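Local coordinates for protein putative gamma-glutamylcyclotransferase YkqA (Bacillus subtilis, PDB 2QIK) that is a putative gamma-glutamylcyclotransferase, which would probably release a gamma-glutamyl group as a cyclised product, at residues A[164-169]-A[178-183]; A[211-216]-A[233-238]. All blocks are in the same frame, centred on the assembly; numbering follows the deposited sequence.

Interaction 1. Residues A[164-169]-A[178-183]; sequences TTRFTL and DMLEDG
Arg-166 and Asp-182 meet tip to tip in a salt bridge. The guanidinium comes side-on and gives two N-H groups to one carboxylate oxygen. NE of Arg-166 lies 2.9 Å from OD1 of Asp-182, and its NH2 lies 3.0 Å from the same OD1. The oxygen sits close to the guanidinium plane, while the two flat groups are turned 76° apart. The other oxygen of Asp-182, OD2, accepts the hydroxyl of Thr-164 on its syn lone pair, with OG1 of Thr-164 to OD2 at 2.7 Å. This carboxylate is therefore held through both oxygens. OD2 also takes the backbone N-H of Gly-184. CG2 of Thr-164 lies over one face of the guanidinium, toward its rim. CD2 of Leu-180 packs against CD of Arg-166 at 3.9 Å. At the far end of the contact, OG1 of Thr-168 donates to OD2 of Asp-178 at 2.7 Å, arriving from above the carboxylate plane. Chi1 of Thr-168, at 67°, places OG1 beside that carboxylate.

The frame is the antiparallel beta hairpin of strands 164-171 and 174-180. Thr-164 and Leu-180 form a hydrogen-bonded pair, with N of Thr-164 to O of Leu-180 at 3.0 Å and O of Thr-164 to N of Leu-180 at 2.9 Å. Thr-165 and Met-179, a selenomethionine, form the non-hydrogen-bonded pair next to it, with their side chains on the other face of the hairpin. There OG1 of Thr-165 is hydrogen-bonded to Thr-186. Near the hairpin turn, Thr-168 and Leu-169 both face Arg-176 in a classic beta bulge.

Further out, Glu-240 forms a second salt bridge with Arg-166, through NH1. Helix 261-273 touches Thr-165, Arg-166 and Phe-167.

Interaction 2. Residues A[211-216]-A[233-238]; sequences TYRPAF and LVLQKE
Leu-233 pairs with Arg-213 across an antiparallel hydrogen-bonded pair, its N and O each 2.9 Å from O and N of Arg-213 respectively. Its CD1 presses on CB of Ala-215 at 3.5 Å, tighter than usual for two carbons. The pair belongs to the beta hairpin of strands 212-221 and 224-234, in the AIG2-like family region. Val-234 follows, opposite Tyr-212. CG2 of Val-234 meets CE1 of Tyr-212 at 3.4 Å. The ring hydroxyl is hydrogen-bonded to the carbonyl of Ala-177. An alanine in place of Tyr-212 would probably leave a gap beside CG2 of Val-234 and the Ala-177 carbonyl without this partner. The carbonyl O of Val-234 accepts from a water that in turn accepts from NE of Arg-213, and it also takes NZ of Lys-237 on a lone pair.

Leu-235 ends the backbone pairing, its N reaching O of Thr-211 at 3.1 Å. Its CD2 lies 3.7 Å from CD of Arg-213, the two side chains crossing at about a right angle. Chi1 of Arg-213 (60°) sets CG between the backbone N and the carbonyl carbon, and CG lies 4.0 Å from CD2 of Leu-235. NH2 of the arginine is hydrogen-bonded to Gln-30. At Gln-236 the backbone N donates to a second water, which donates to O of Thr-211.

The arginine thus rests its aliphatic part on a leucine and passes its NE-H through water to the opposite strand, so Arg-213 makes an apolar contact with its methylenes and a polar one, through water, with NE.

How the interactions relate
Interaction 1 precedes interaction 2 in the sequence, yet their centres are about 10 Å apart and the two hairpins touch. The carboxylate of Asp-178 joins them. Its OD2 makes a salt bridge with NZ of Lys-237 at 2.7 Å, and its OD1 accepts the backbone N-H of Val-234. O of Thr-168 and N of Glu-238, 2.8 Å apart, are a probable hydrogen bond. No annotated site lies near interaction 1. In interaction 2 the side chain of Arg-213 is about 11 Å from that of Tyr-8, a substrate-binding residue by similarity. The Tyr-212 side chain is about 3 Å from a bound citrate, probably from the crystallisation liquor.

Interaction 1. Residues A[164-169]-A[178-183]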
ATOM      1  N   THR A 164      -1.714  -9.558  -6.696  1.00  8.85           N
ATOM      2  CA  THR A 164      -0.770 -10.220  -7.584  1.00  9.15           C
ATOM      3  C   THR A 164       0.442  -9.408  -7.799  1.00  8.02           C
ATOM      4  O   THR A 164       0.379  -8.217  -7.993  1.00  8.86           O
ATOM      5  CB  THR A 164      -1.421 -10.458  -8.961  1.00 11.01           C
ATOM      6  OG1 THR A 164      -2.682 -11.138  -8.799  1.00 12.69           O
ATOM      7  CG2 THR A 164      -0.536 -11.310  -9.858  1.00 12.30           C
ATOM      8  N   THR A 165       1.596 -10.070  -7.775  1.00  9.35           N
ATOM      9  CA  THR A 165       2.857  -9.388  -8.115  1.00  8.85           C
ATOM     10  C   THR A 165       2.928  -9.215  -9.636  1.00  9.08           C
ATOM     11  O   THR A 165       2.839 -10.174 -10.408  1.00 10.83           O
ATOM     12  CB  THR A 165       4.070 -10.151  -7.592  1.00 10.44           C
ATOM     13  OG1 THR A 165       4.002 -10.250  -6.180  1.00  9.72           O
ATOM     14  CG2 THR A 165       5.374  -9.466  -7.939  1.00  9.37           C
ATOM     15  N   ARG A 166       3.040  -7.958 -10.053  1.00  9.71           N
ATOM     16  CA  ARG A 166       3.014  -7.608 -11.467  1.00 10.28           C
ATOM     17  C   ARG A 166       4.033  -6.542 -11.771  1.00  9.91           C
ATOM     18  O   ARG A 166       4.461  -5.829 -10.887  1.00 13.88           O
ATOM     19  CB  ARG A 166       1.628  -7.101 -11.819  1.00 10.84           C
ATOM     20  CG  ARG A 166       0.562  -8.114 -11.739  1.00 11.42           C
ATOM     21  CD  ARG A 166      -0.689  -7.680 -12.453  1.00 12.53           C
ATOM     22  NE  ARG A 166      -1.792  -8.621 -12.270  1.00 13.03           N
ATOM     23  CZ  ARG A 166      -1.928  -9.736 -13.008  1.00 13.96           C
ATOM     24  NH1 ARG A 166      -1.100  -9.997 -14.003  1.00 15.67           N
ATOM     25  NH2 ARG A 166      -2.910 -10.548 -12.762  1.00 16.42           N
ATOM     26  N   PHE A 167       4.447  -6.428 -13.021  1.00  9.63           N
ATOM     27  CA  PHE A 167       5.593  -5.626 -13.418  1.00 10.08           C
ATOM     28  C   PHE A 167       5.084  -4.382 -14.154  1.00  9.92           C
ATOM     29  O   PHE A 167       5.096  -4.333 -15.378  1.00 10.99           O
ATOM     30  CB  PHE A 167       6.558  -6.495 -14.218  1.00 11.73           C
ATOM     31  CG  PHE A 167       7.137  -7.527 -13.336  1.00  9.88           C
ATOM     32  CD1 PHE A 167       6.448  -8.666 -12.972  1.00 11.34           C
ATOM     33  CD2 PHE A 167       8.335  -7.261 -12.729  1.00 11.16           C
ATOM     34  CE1 PHE A 167       6.969  -9.508 -11.992  1.00 11.57           C
ATOM     35  CE2 PHE A 167       8.878  -8.111 -11.818  1.00 11.28           C
ATOM     36  CZ  PHE A 167       8.186  -9.196 -11.409  1.00 11.61           C
ATOM     37  N   THR A 168       4.588  -3.417 -13.364  1.00 10.03           N
ATOM     38  CA  THR A 168       3.818  -2.311 -13.880  1.00 10.17           C
ATOM     39  C   THR A 168       4.572  -0.978 -13.903  1.00 10.08           C
ATOM     40  O   THR A 168       4.019  -0.001 -14.422  1.00 11.27           O
ATOM     41  CB  THR A 168       2.579  -2.115 -13.032  1.00  9.53           C
ATOM     42  OG1 THR A 168       2.997  -1.677 -11.754  1.00 10.07           O
ATOM     43  CG2 THR A 168       1.732  -3.352 -12.861  1.00 12.54           C
ATOM     44  N   LEU A 169       5.776  -0.898 -13.354  1.00 10.17           N
ATOM     45  CA  LEU A 169       6.572   0.345 -13.417  1.00 10.71           C
ATOM     46  C   LEU A 169       7.372   0.299 -14.679  1.00 13.21           C
ATOM     47  O   LEU A 169       8.189  -0.591 -14.848  1.00 15.49           O
ATOM     48  CB  LEU A 169       7.514   0.484 -12.216  1.00 10.90           C
ATOM     49  CG  LEU A 169       8.249   1.805 -12.217  1.00 11.10           C
ATOM     50  CD1 LEU A 169       7.424   2.929 -11.805  1.00 13.44           C
ATOM     51  CD2 LEU A 169       9.469   1.697 -11.290  1.00 15.72           C
ATOM     52  N   ASP A 178       5.573  -4.567  -8.667  1.00  7.72           N
ATOM     53  CA  ASP A 178       4.412  -3.920  -8.069  1.00  7.88           C
ATOM     54  C   ASP A 178       3.527  -5.017  -7.514  1.00  7.73           C
ATOM     55  O   ASP A 178       3.725  -6.184  -7.844  1.00  8.49           O
ATOM     56  CB  ASP A 178       3.621  -3.121  -9.109  1.00  8.35           C
ATOM     57  CG  ASP A 178       2.536  -2.238  -8.561  1.00  9.06           C
ATOM     58  OD1 ASP A 178       2.609  -1.795  -7.366  1.00  8.53           O
ATOM     59  OD2 ASP A 178       1.656  -1.841  -9.373  1.00  9.42           O
HETATM   60  N   MSE A 179       2.577  -4.657  -6.694  1.00  7.73           N
HETATM   61  CA  MSE A 179       1.457  -5.546  -6.398  1.00  8.54           C
HETATM   62  C   MSE A 179       0.151  -4.876  -6.746  1.00  8.78           C
HETATM   63  O   MSE A 179      -0.093  -3.747  -6.358  1.00 11.73           O
HETATM   64  CB  MSE A 179       1.399  -5.963  -4.937  1.00  9.07           C
HETATM   65  CG  MSE A 179       2.670  -6.728  -4.490  1.00  9.41           C
HETATM   66 SE   MSE A 179       2.417  -7.494  -2.782  1.00 17.75          SE
HETATM   67  CE  MSE A 179       2.210  -5.889  -1.802  1.00  9.66           C
ATOM     68  N   LEU A 180      -0.640  -5.546  -7.557  1.00  8.19           N
ATOM     69  CA  LEU A 180      -1.938  -5.031  -7.995  1.00  8.56           C
ATOM     70  C   LEU A 180      -3.020  -5.669  -7.183  1.00  8.92           C
ATOM     71  O   LEU A 180      -3.033  -6.896  -7.027  1.00  9.01           O
ATOM     72  CB  LEU A 180      -2.170  -5.346  -9.438  1.00 10.66           C
ATOM     73  CG  LEU A 180      -3.291  -4.607 -10.178  1.00 11.78           C
ATOM     74  CD1 LEU A 180      -2.964  -3.142 -10.271  1.00 14.10           C
ATOM     75  CD2 LEU A 180      -3.508  -5.186 -11.575  1.00 12.65           C
ATOM     76  N   GLU A 181      -3.949  -4.870  -6.628  1.00  9.41           N
ATOM     77  CA  GLU A 181      -5.042  -5.407  -5.794  1.00  8.32           C
ATOM     78  C   GLU A 181      -6.157  -5.870  -6.729  1.00  9.37           C
ATOM     79  O   GLU A 181      -7.156  -5.200  -6.932  1.00 11.85           O
ATOM     80  CB  GLU A 181      -5.536  -4.330  -4.850  1.00  9.57           C
ATOM     81  CG  GLU A 181      -6.442  -4.865  -3.771  1.00 10.00           C
ATOM     82  CD  GLU A 181      -7.096  -3.814  -2.938  1.00  9.07           C
ATOM     83  OE1 GLU A 181      -6.869  -2.615  -3.149  1.00  9.32           O
ATOM     84  OE2 GLU A 181      -7.813  -4.192  -1.987  1.00 11.10           O
ATOM     85  N   ASP A 182      -5.962  -7.060  -7.304  1.00  9.65           N
ATOM     86  CA  ASP A 182      -6.805  -7.597  -8.357  1.00 11.03           C
ATOM     87  C   ASP A 182      -7.470  -8.906  -8.012  1.00 11.61           C
ATOM     88  O   ASP A 182      -8.068  -9.559  -8.886  1.00 13.80           O
ATOM     89  CB  ASP A 182      -6.021  -7.715  -9.670  1.00 12.14           C
ATOM     90  CG  ASP A 182      -4.886  -8.711  -9.628  1.00 12.72           C
ATOM     91  OD1 ASP A 182      -4.168  -8.803 -10.705  1.00 13.50           O
ATOM     92  OD2 ASP A 182      -4.727  -9.435  -8.585  1.00 11.89           O
ATOM     93  N   GLY A 183      -7.345  -9.332  -6.752  1.00 12.62           N
ATOM     94  CA  GLY A 183      -8.005 -10.540  -6.240  1.00 13.56           C
ATOM     95  C   GLY A 183      -7.137 -11.766  -6.338  1.00 14.53           C
ATOM     96  O   GLY A 183      -7.634 -12.860  -6.076  1.00 18.13           O
TER

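Interaction 2. Residues A[211-216]-A[233-238]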
ATOM      1  N   THR A 211       7.515   7.781  -7.490  1.00  8.01           N
ATOM      2  CA  THR A 211       7.762   6.500  -8.207  1.00  8.08           C
ATOM      3  C   THR A 211       6.853   5.444  -7.574  1.00  6.50           C
ATOM      4  O   THR A 211       5.954   4.894  -8.212  1.00  7.49           O
ATOM      5  CB  THR A 211       9.224   6.127  -8.184  1.00  9.43           C
ATOM      6  OG1 THR A 211      10.054   7.196  -8.637  1.00 10.10           O
ATOM      7  CG2 THR A 211       9.473   4.900  -9.055  1.00  9.97           C
ATOM      8  N   TYR A 212       7.091   5.137  -6.297  1.00  6.65           N
ATOM      9  CA  TYR A 212       6.261   4.306  -5.466  1.00  5.72           C
ATOM     10  C   TYR A 212       5.705   5.170  -4.354  1.00  7.16           C
ATOM     11  O   TYR A 212       6.313   6.188  -3.975  1.00  7.32           O
ATOM     12  CB  TYR A 212       7.037   3.165  -4.792  1.00  6.42           C
ATOM     13  CG  TYR A 212       7.502   2.077  -5.752  1.00  5.81           C
ATOM     14  CD1 TYR A 212       6.888   0.838  -5.820  1.00  6.69           C
ATOM     15  CD2 TYR A 212       8.592   2.298  -6.597  1.00  7.61           C
ATOM     16  CE1 TYR A 212       7.285  -0.102  -6.702  1.00  6.50           C
ATOM     17  CE2 TYR A 212       8.989   1.356  -7.489  1.00  8.19           C
ATOM     18  CZ  TYR A 212       8.328   0.113  -7.543  1.00  6.76           C
ATOM     19  OH  TYR A 212       8.750  -0.813  -8.462  1.00  9.14           O
ATOM     20  N   ARG A 213       4.624   4.712  -3.762  1.00  6.49           N
ATOM     21  CA  ARG A 213       4.144   5.269  -2.493  1.00  6.82           C
ATOM     22  C   ARG A 213       4.251   4.235  -1.381  1.00  6.03           C
ATOM     23  O   ARG A 213       4.126   3.024  -1.634  1.00  6.02           O
ATOM     24  CB  ARG A 213       2.690   5.651  -2.601  1.00  8.45           C
ATOM     25  CG  ARG A 213       1.719   4.620  -2.930  1.00  8.69           C
ATOM     26  CD  ARG A 213       0.311   5.152  -3.007  1.00 11.06           C
ATOM     27  NE  ARG A 213      -0.615   4.148  -3.183  1.00 12.59           N
ATOM     28  CZ  ARG A 213      -1.300   3.507  -2.139  1.00 16.56           C
ATOM     29  NH1 ARG A 213      -1.247   3.853  -0.881  1.00 14.70           N
ATOM     30  NH2 ARG A 213      -2.133   2.628  -2.437  1.00 16.45           N
ATOM     31  N   PRO A 214       4.462   4.679  -0.131  1.00  6.11           N
ATOM     32  CA  PRO A 214       4.262   3.805   1.003  1.00  6.26           C
ATOM     33  C   PRO A 214       2.819   3.355   1.040  1.00  6.96           C
ATOM     34  O   PRO A 214       1.904   4.113   0.663  1.00  8.32           O
ATOM     35  CB  PRO A 214       4.635   4.693   2.184  1.00  9.21           C
ATOM     36  CG  PRO A 214       5.254   5.933   1.658  1.00 10.80           C
ATOM     37  CD  PRO A 214       4.718   6.093   0.290  1.00  7.98           C
ATOM     38  N   ALA A 215       2.592   2.127   1.467  1.00  6.39           N
ATOM     39  CA  ALA A 215       1.295   1.551   1.575  1.00  7.41           C
ATOM     40  C   ALA A 215       1.294   0.541   2.683  1.00  6.46           C
ATOM     41  O   ALA A 215       2.354   0.185   3.217  1.00  6.87           O
ATOM     42  CB  ALA A 215       0.867   0.931   0.246  1.00  8.80           C
ATOM     43  N   PHE A 216       0.132   0.026   3.041  1.00  6.66           N
ATOM     44  CA  PHE A 216      -0.022  -0.842   4.209  1.00  7.05           C
ATOM     45  C   PHE A 216      -0.838  -2.082   3.831  1.00  8.09           C
ATOM     46  O   PHE A 216      -1.857  -1.942   3.121  1.00  8.97           O
ATOM     47  CB  PHE A 216      -0.650  -0.106   5.389  1.00  9.86           C
ATOM     48  CG  PHE A 216       0.203   1.069   5.760  1.00 11.49           C
ATOM     49  CD1 PHE A 216       1.271   0.930   6.564  1.00 13.60           C
ATOM     50  CD2 PHE A 216       0.038   2.277   5.107  1.00 12.84           C
ATOM     51  CE1 PHE A 216       2.156   1.997   6.770  1.00 14.43           C
ATOM     52  CE2 PHE A 216       0.910   3.325   5.278  1.00 15.41           C
ATOM     53  CZ  PHE A 216       1.941   3.155   6.150  1.00 16.04           C
ATOM     54  N   LEU A 233       4.050   0.610  -3.322  1.00  5.87           N
ATOM     55  CA  LEU A 233       3.221   0.279  -4.548  1.00  6.47           C
ATOM     56  C   LEU A 233       3.446   1.342  -5.615  1.00  6.06           C
ATOM     57  O   LEU A 233       3.665   2.505  -5.294  1.00  6.54           O
ATOM     58  CB  LEU A 233       1.732   0.189  -4.190  1.00  6.85           C
ATOM     59  CG  LEU A 233       1.390  -0.835  -3.120  1.00  7.24           C
ATOM     60  CD1 LEU A 233      -0.061  -0.673  -2.702  1.00  8.37           C
ATOM     61  CD2 LEU A 233       1.737  -2.240  -3.556  1.00  8.72           C
ATOM     62  N   VAL A 234       3.442   0.898  -6.878  1.00  6.44           N
ATOM     63  CA  VAL A 234       3.670   1.791  -7.983  1.00  7.30           C
ATOM     64  C   VAL A 234       2.562   2.804  -8.113  1.00  7.82           C
ATOM     65  O   VAL A 234       1.381   2.498  -8.020  1.00  8.50           O
ATOM     66  CB  VAL A 234       3.803   0.976  -9.287  1.00  7.27           C
ATOM     67  CG1 VAL A 234       3.840   1.846 -10.522  1.00  9.64           C
ATOM     68  CG2 VAL A 234       5.034   0.133  -9.254  1.00  8.40           C
ATOM     69  N   LEU A 235       2.943   4.064  -8.380  1.00  8.15           N
ATOM     70  CA  LEU A 235       1.990   5.138  -8.599  1.00  8.67           C
ATOM     71  C   LEU A 235       1.460   5.260  -9.995  1.00 11.78           C
ATOM     72  O   LEU A 235       0.244   5.433 -10.177  1.00 16.52           O
ATOM     73  CB  LEU A 235       2.612   6.466  -8.099  1.00  8.69           C
ATOM     74  CG  LEU A 235       2.593   6.571  -6.609  1.00  9.06           C
ATOM     75  CD1 LEU A 235       3.605   7.629  -6.105  1.00 10.85           C
ATOM     76  CD2 LEU A 235       1.200   6.924  -6.120  1.00 12.01           C
ATOM     77  N   GLN A 236       2.295   5.149 -10.998  1.00 12.35           N
ATOM     78  CA  GLN A 236       1.803   5.202 -12.380  1.00 13.07           C
ATOM     79  C   GLN A 236       1.952   3.811 -13.017  1.00 11.97           C
ATOM     80  O   GLN A 236       3.035   3.414 -13.493  1.00 14.01           O
ATOM     81  CB  GLN A 236       2.710   6.163 -13.110  1.00 15.54           C
ATOM     82  CG  GLN A 236       2.653   7.702 -12.865  1.00 24.55           C
ATOM     83  CD  GLN A 236       2.950   8.308 -11.454  1.00 28.52           C
ATOM     84  OE1 GLN A 236       4.165   8.460 -10.913  1.00 21.03           O
ATOM     85  NE2 GLN A 236       1.816   8.831 -10.894  1.00 28.87           N
ATOM     86  N   LYS A 237       0.872   3.042 -12.983  1.00 12.67           N
ATOM     87  CA  LYS A 237       0.949   1.651 -13.384  1.00 12.42           C
ATOM     88  C   LYS A 237       0.767   1.590 -14.924  1.00 12.47           C
ATOM     89  O   LYS A 237      -0.072   2.287 -15.446  1.00 15.19           O
ATOM     90  CB  LYS A 237      -0.134   0.862 -12.696  1.00 14.20           C
ATOM     91  CG  LYS A 237       0.040   0.846 -11.141  1.00 11.73           C
ATOM     92  CD  LYS A 237      -0.925  -0.032 -10.503  1.00 14.66           C
ATOM     93  CE  LYS A 237      -1.139   0.239  -9.022  1.00 11.79           C
ATOM     94  NZ  LYS A 237       0.052  -0.026  -8.196  1.00  9.34           N
ATOM     95  N   GLU A 238       1.570   0.775 -15.570  1.00 12.29           N
ATOM     96  CA  GLU A 238       1.473   0.552 -16.978  1.00 15.50           C
ATOM     97  C   GLU A 238       1.266  -0.936 -17.257  1.00 14.60           C
ATOM     98  O   GLU A 238       1.412  -1.780 -16.364  1.00 14.29           O
ATOM     99  CB  GLU A 238       2.728   1.154 -17.644  1.00 17.74           C
ATOM    100  CG  GLU A 238       2.888   2.644 -17.312  1.00 21.55           C
ATOM    101  CD  GLU A 238       3.829   3.664 -18.047  1.00 23.27           C
ATOM    102  OE1 GLU A 238       3.905   3.682 -19.317  1.00 34.06           O
ATOM    103  OE2 GLU A 238       4.380   4.570 -17.289  1.00 30.67           O
TER
HETATM  104  O   HOH W   1       5.137   5.592 -10.788  1.00 13.67           O
HETATM  105  O   HOH W   2      -0.585   3.333  -6.078  1.00 14.59           O